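Local coordinates for protein aminotransferase, class III (Thermomicrobium roseum, PDB 6IO1) that acts as a thermostable (S)-enantioselective omega-transaminase, a fold-type I enzyme that moves amino groups by means of pyridoxal 5'-phosphate, at residues B[51-57]-B[409-415]; B[378-384]-B[420-426]. All blocks are in the same frame, centred on the assembly; numbering follows the deposited sequence.

Contact 1: residues B[51-57]-B[409-415]; sequences KRYLDGF and RRRGIIV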
# COMPACT_ATOMS: atom_id res chain seq x y z
N LYS B 51 -13.07 -25.73 -14.37
CA LYS B 51 -11.90 -26.57 -14.13
C LYS B 51 -11.33 -26.32 -12.74
O LYS B 51 -11.29 -25.18 -12.26
CB LYS B 51 -10.86 -26.30 -15.21
CG LYS B 51 -9.57 -27.03 -15.01
CD LYS B 51 -8.77 -27.06 -16.27
CE LYS B 51 -7.49 -27.82 -16.04
NZ LYS B 51 -6.75 -28.04 -17.32
N ARG B 52 -10.89 -27.39 -12.08
CA ARG B 52 -10.36 -27.31 -10.73
C ARG B 52 -8.83 -27.31 -10.74
O ARG B 52 -8.21 -28.01 -11.55
CB ARG B 52 -10.87 -28.46 -9.86
CG ARG B 52 -10.59 -28.28 -8.37
CD ARG B 52 -10.84 -29.56 -7.59
NE ARG B 52 -9.92 -30.63 -7.97
CZ ARG B 52 -9.87 -31.81 -7.37
NH1 ARG B 52 -10.69 -32.09 -6.37
NH2 ARG B 52 -9.00 -32.73 -7.78
N TYR B 53 -8.25 -26.53 -9.84
CA TYR B 53 -6.81 -26.41 -9.69
C TYR B 53 -6.47 -26.48 -8.21
O TYR B 53 -7.26 -26.08 -7.35
CB TYR B 53 -6.26 -25.09 -10.25
CG TYR B 53 -6.63 -24.79 -11.69
CD1 TYR B 53 -7.88 -24.27 -12.01
CD2 TYR B 53 -5.72 -24.99 -12.71
CE1 TYR B 53 -8.21 -23.98 -13.32
CE2 TYR B 53 -6.04 -24.70 -14.02
CZ TYR B 53 -7.29 -24.20 -14.32
OH TYR B 53 -7.61 -23.91 -15.63
N LEU B 54 -5.27 -26.98 -7.92
CA LEU B 54 -4.71 -26.91 -6.58
C LEU B 54 -3.94 -25.60 -6.46
O LEU B 54 -3.05 -25.32 -7.27
CB LEU B 54 -3.80 -28.10 -6.29
CG LEU B 54 -3.44 -28.39 -4.83
CD1 LEU B 54 -3.16 -29.87 -4.63
CD2 LEU B 54 -2.26 -27.56 -4.36
N ASP B 55 -4.28 -24.80 -5.45
CA ASP B 55 -3.66 -23.50 -5.25
C ASP B 55 -2.29 -23.72 -4.60
O ASP B 55 -2.08 -23.50 -3.41
CB ASP B 55 -4.56 -22.60 -4.40
CG ASP B 55 -4.26 -21.13 -4.57
OD1 ASP B 55 -3.26 -20.80 -5.24
OD2 ASP B 55 -5.04 -20.30 -4.06
N GLY B 56 -1.35 -24.17 -5.43
CA GLY B 56 -0.02 -24.53 -4.96
C GLY B 56 0.84 -23.37 -4.51
O GLY B 56 1.89 -23.59 -3.92
N PHE B 57 0.41 -22.14 -4.79
CA PHE B 57 1.12 -20.94 -4.37
C PHE B 57 0.36 -20.16 -3.30
O PHE B 57 0.83 -19.10 -2.88
CB PHE B 57 1.39 -20.04 -5.58
CG PHE B 57 2.64 -19.22 -5.48
CD1 PHE B 57 3.86 -19.81 -5.19
CD2 PHE B 57 2.61 -17.85 -5.70
CE1 PHE B 57 5.01 -19.06 -5.11
CE2 PHE B 57 3.75 -17.09 -5.62
CZ PHE B 57 4.96 -17.69 -5.33
N ARG B 409 -0.65 -25.50 -15.41
CA ARG B 409 -2.09 -25.13 -15.40
C ARG B 409 -2.91 -26.21 -16.11
O ARG B 409 -3.98 -26.59 -15.60
CB ARG B 409 -2.29 -23.73 -15.98
CG ARG B 409 -1.71 -22.65 -15.10
CD ARG B 409 -1.71 -21.26 -15.69
NE ARG B 409 -1.13 -20.33 -14.74
CZ ARG B 409 -1.12 -19.01 -14.88
NH1 ARG B 409 -1.75 -18.46 -15.90
NH2 ARG B 409 -0.49 -18.26 -14.01
N ARG B 410 -2.38 -26.76 -17.19
CA ARG B 410 -3.10 -27.82 -17.93
C ARG B 410 -3.33 -29.01 -16.99
O ARG B 410 -4.41 -29.62 -17.05
CB ARG B 410 -2.30 -28.25 -19.17
CG ARG B 410 -2.57 -27.40 -20.40
CD ARG B 410 -2.17 -25.95 -20.22
NE ARG B 410 -2.61 -25.12 -21.33
CZ ARG B 410 -1.97 -25.01 -22.49
NH1 ARG B 410 -2.45 -24.23 -23.44
NH2 ARG B 410 -0.85 -25.69 -22.70
N ARG B 411 -2.35 -29.29 -16.12
CA ARG B 411 -2.43 -30.46 -15.21
C ARG B 411 -3.20 -30.14 -13.91
O ARG B 411 -3.11 -30.95 -12.97
CB ARG B 411 -1.05 -31.10 -15.02
CG ARG B 411 -0.76 -32.16 -16.07
CD ARG B 411 0.69 -32.58 -16.18
NE ARG B 411 0.93 -33.29 -17.43
CZ ARG B 411 0.48 -34.50 -17.71
NH1 ARG B 411 -0.37 -35.11 -16.89
NH2 ARG B 411 0.88 -35.12 -18.81
N GLY B 412 -3.91 -29.01 -13.87
CA GLY B 412 -4.73 -28.67 -12.70
C GLY B 412 -3.95 -28.15 -11.50
O GLY B 412 -4.48 -28.23 -10.39
N ILE B 413 -2.73 -27.65 -11.70
CA ILE B 413 -2.01 -27.06 -10.53
C ILE B 413 -1.56 -25.63 -10.84
O ILE B 413 -1.07 -25.39 -11.96
CB ILE B 413 -0.84 -27.94 -10.02
CG1 ILE B 413 0.40 -27.80 -10.90
CG2 ILE B 413 -1.26 -29.38 -9.83
CD1 ILE B 413 1.69 -28.07 -10.16
N ILE B 414 -1.73 -24.74 -9.87
CA ILE B 414 -1.25 -23.34 -10.01
C ILE B 414 -0.03 -23.19 -9.10
O ILE B 414 -0.18 -23.26 -7.88
CB ILE B 414 -2.37 -22.34 -9.64
CG1 ILE B 414 -3.51 -22.38 -10.66
CG2 ILE B 414 -1.80 -20.94 -9.48
CD1 ILE B 414 -4.72 -21.59 -10.25
N VAL B 415 1.14 -22.98 -9.72
CA VAL B 415 2.44 -22.80 -9.02
C VAL B 415 3.22 -21.69 -9.75
O VAL B 415 2.85 -21.36 -10.89
CB VAL B 415 3.25 -24.11 -8.98
CG1 VAL B 415 2.65 -25.12 -8.02
CG2 VAL B 415 3.43 -24.72 -10.36
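Tyr53 lies across Ile414 and the end of helix 400-410, where strand 52-55 runs parallel to the strand opening at Ile413; this is the one parallel neighbour pair in the mixed small-domain sheet of this class III aminotransferase. CG of Tyr53 stands anti to the carbonyl carbon (chi1 -54°), which brings an edge of the ring to the helix end. Its CE2 edge meets Arg409 O at 3.2 Å, near the ring plane, while CB rests on CD1 of Ile414 at 3.8 Å and the two side chains pass at a slant. The phenol OH reaches beyond the contact to Asp47. Gly412, at positive phi, is the C-prime residue of a Schellman motif that closes the helix and turns the chain into the strand. Its carbonyl O takes the N-H of Leu54 at 2.9 Å and also receives a CA-H...O contact from Tyr53. Next along, Ile414 N gives a nearly straight bond (172°) to Leu54 O, so Leu54 is gripped through both its N-H and its C=O. Leu54 and Ile413 send their side chains toward helix 432-450, whereas Ile414 faces the other way, onto Leu37 of strand 35-41. At Gly56 the pairing fades into a weak bond from its N to Ile414 O; a CB there would collide with that oxygen and with CG1 of Val415. Arg409 turns its guanidinium outward to Phe90 O of the second subunit. Also at the helix end, Lys51, its chain fully extended, brings its amino group to the last carbonyls of the helix, and NZ meets Arg410 O at 2.8 Å from above the carbonyl plane, 37° out of it.

Contact 2: residues B[378-384]-B[420-426]; sequences LMLLVEV and DGIVMAP
Five backbone hydrogen bonds join Leu380, Val382 and Val384 to Met424, Ile422 and Asp420, making strands 379-384 and 421-424 an almost exactly antiparallel pair, 175° between their directions, although 36 residues lie between them in the chain. Leu380 and Met424 exchange two bonds, the one from Met424 N to Leu380 O being 2.8 Å long and nearly straight (171°); Val382 and Ile422 form the next hydrogen-bonded pair, and Val384 N closes the row on Asp420 O at 2.8 Å. Gly421 meets this row where any CB would run into Val382 O. Between the two doubly bonded pairs, in the non-hydrogen-bonded pair Leu381-Val423, CD1 of Leu381 presses on CG2 of Val423 at 3.4 Å, tighter than usual for two carbons. On the other face Met424, bent at chi3 (-73°), brings CE to 4.1 Å from Val382 CG2, with Leu380 CB equally near. Past the last bonded pair, Leu378 CD2 lies against Pro426 CG at 3.6 Å, and its CD1 approaches Pro426 O. Cutting Leu378 back to an alanine removes CG and both methyls, and is likely to leave the Pro426 ring without this apolar cover and a gap toward Leu357. The carboxylate of Glu383 is held outside the pair, by a hydrogen bond with Tyr188 OH and salt bridges to Arg374 and Arg191. Helix 346-361 packs on Leu378, Leu380 and Met424, helix 432-450 on Ile422, Met424 and Val384, and Trp61 of helix 58-61 touches Met379, Val423 and Ala425, while strands 370-376 and 413-418 flank the pair within the sheet.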
# COMPACT_ATOMS: atom_id res chain seq x y z
N LEU B 378 6.85 -24.68 4.21
CA LEU B 378 6.03 -24.81 3.01
C LEU B 378 6.58 -24.00 1.84
O LEU B 378 5.92 -23.94 0.80
CB LEU B 378 4.59 -24.41 3.31
CG LEU B 378 3.74 -25.58 3.80
CD1 LEU B 378 2.29 -25.16 3.90
CD2 LEU B 378 3.88 -26.77 2.87
N MET B 379 7.75 -23.39 1.98
CA MET B 379 8.39 -22.69 0.87
C MET B 379 9.31 -23.66 0.14
O MET B 379 10.27 -24.16 0.73
CB MET B 379 9.19 -21.49 1.39
CG MET B 379 8.40 -20.54 2.27
SD MET B 379 9.43 -19.27 3.02
CE MET B 379 10.23 -18.58 1.57
N LEU B 380 9.01 -23.95 -1.13
CA LEU B 380 9.80 -24.94 -1.85
C LEU B 380 10.10 -24.45 -3.26
O LEU B 380 9.32 -23.69 -3.85
CB LEU B 380 9.08 -26.30 -1.91
CG LEU B 380 8.78 -26.95 -0.56
CD1 LEU B 380 7.29 -26.88 -0.23
CD2 LEU B 380 9.27 -28.39 -0.52
N LEU B 381 11.23 -24.90 -3.80
CA LEU B 381 11.66 -24.54 -5.14
C LEU B 381 12.38 -25.70 -5.80
O LEU B 381 13.22 -26.37 -5.17
CB LEU B 381 12.57 -23.30 -5.13
CG LEU B 381 12.85 -22.65 -6.49
CD1 LEU B 381 12.91 -21.14 -6.35
CD2 LEU B 381 14.14 -23.17 -7.10
N VAL B 382 12.04 -25.93 -7.06
CA VAL B 382 12.72 -26.86 -7.95
C VAL B 382 13.45 -26.01 -8.99
O VAL B 382 12.80 -25.39 -9.85
CB VAL B 382 11.74 -27.83 -8.63
CG1 VAL B 382 12.48 -28.74 -9.60
CG2 VAL B 382 10.98 -28.64 -7.59
N GLU B 383 14.78 -25.95 -8.89
CA GLU B 383 15.60 -25.19 -9.83
C GLU B 383 15.91 -26.06 -11.04
O GLU B 383 16.48 -27.14 -10.90
CB GLU B 383 16.89 -24.72 -9.15
CG GLU B 383 17.84 -24.00 -10.09
CD GLU B 383 18.86 -23.15 -9.36
OE1 GLU B 383 18.70 -22.95 -8.13
OE2 GLU B 383 19.82 -22.68 -10.00
N VAL B 384 15.54 -25.57 -12.22
CA VAL B 384 15.68 -26.32 -13.46
C VAL B 384 16.92 -25.83 -14.20
O VAL B 384 17.14 -24.62 -14.32
CB VAL B 384 14.42 -26.17 -14.34
CG1 VAL B 384 14.66 -26.76 -15.72
CG2 VAL B 384 13.23 -26.84 -13.67
N ASP B 420 13.89 -19.91 -13.78
CA ASP B 420 14.73 -20.73 -12.92
C ASP B 420 14.04 -22.02 -12.49
O ASP B 420 14.72 -22.91 -11.97
CB ASP B 420 15.14 -19.93 -11.68
CG ASP B 420 15.56 -18.51 -12.02
OD1 ASP B 420 16.40 -18.36 -12.93
OD2 ASP B 420 15.05 -17.56 -11.39
N GLY B 421 12.73 -22.15 -12.68
CA GLY B 421 12.06 -23.36 -12.26
C GLY B 421 10.67 -23.18 -11.69
O GLY B 421 9.90 -22.34 -12.15
N ILE B 422 10.34 -23.98 -10.68
CA ILE B 422 9.00 -24.01 -10.10
C ILE B 422 9.08 -23.68 -8.62
O ILE B 422 9.90 -24.24 -7.89
CB ILE B 422 8.33 -25.38 -10.32
CG1 ILE B 422 8.12 -25.64 -11.81
CG2 ILE B 422 7.00 -25.45 -9.58
CD1 ILE B 422 7.47 -26.97 -12.12
N VAL B 423 8.24 -22.73 -8.19
CA VAL B 423 8.20 -22.29 -6.76
C VAL B 423 6.82 -22.66 -6.20
O VAL B 423 5.81 -22.30 -6.83
CB VAL B 423 8.46 -20.77 -6.64
CG1 VAL B 423 8.49 -20.32 -5.19
CG2 VAL B 423 9.75 -20.37 -7.35
N MET B 424 6.80 -23.34 -5.05
CA MET B 424 5.52 -23.77 -4.43
C MET B 424 5.38 -23.20 -3.01
O MET B 424 6.33 -23.36 -2.21
CB MET B 424 5.45 -25.30 -4.37
CG MET B 424 5.34 -25.95 -5.73
SD MET B 424 5.86 -27.69 -5.71
CE MET B 424 7.64 -27.49 -5.57
N ALA B 425 4.24 -22.58 -2.73
CA ALA B 425 3.91 -22.05 -1.40
C ALA B 425 2.47 -22.39 -1.07
O ALA B 425 1.60 -21.51 -1.01
CB ALA B 425 4.15 -20.54 -1.35
N PRO B 426 2.15 -23.69 -0.83
CA PRO B 426 0.77 -24.13 -0.58
C PRO B 426 0.18 -23.69 0.76
O PRO B 426 0.93 -23.34 1.65
CB PRO B 426 0.88 -25.66 -0.63
CG PRO B 426 2.31 -25.94 -0.21
CD PRO B 426 3.11 -24.79 -0.79

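Overall arrangement
Contacts 1 and 2 belong to the same seven-stranded sheet, their centres 14 Å apart, and strands 413-418 and 421-424, adjacent both in sequence and in the sheet, carry it from one to the other. They meet directly: Gly56 O lies 2.8 Å from Ala425 N, a probable hydrogen bond, and Val415 CG1 packs on Met424 CG at 3.6 Å. Helix 432-450 is shared, covering side chains of both. Along the chain their segments alternate, and pairing with strand 413-418 joins strand 52-55, from early in the chain, to strands from its last part. Both have one end near the bound PMP: the side chain of Phe57 is about 7 Å and that of Met379 about 8 Å from the cofactor.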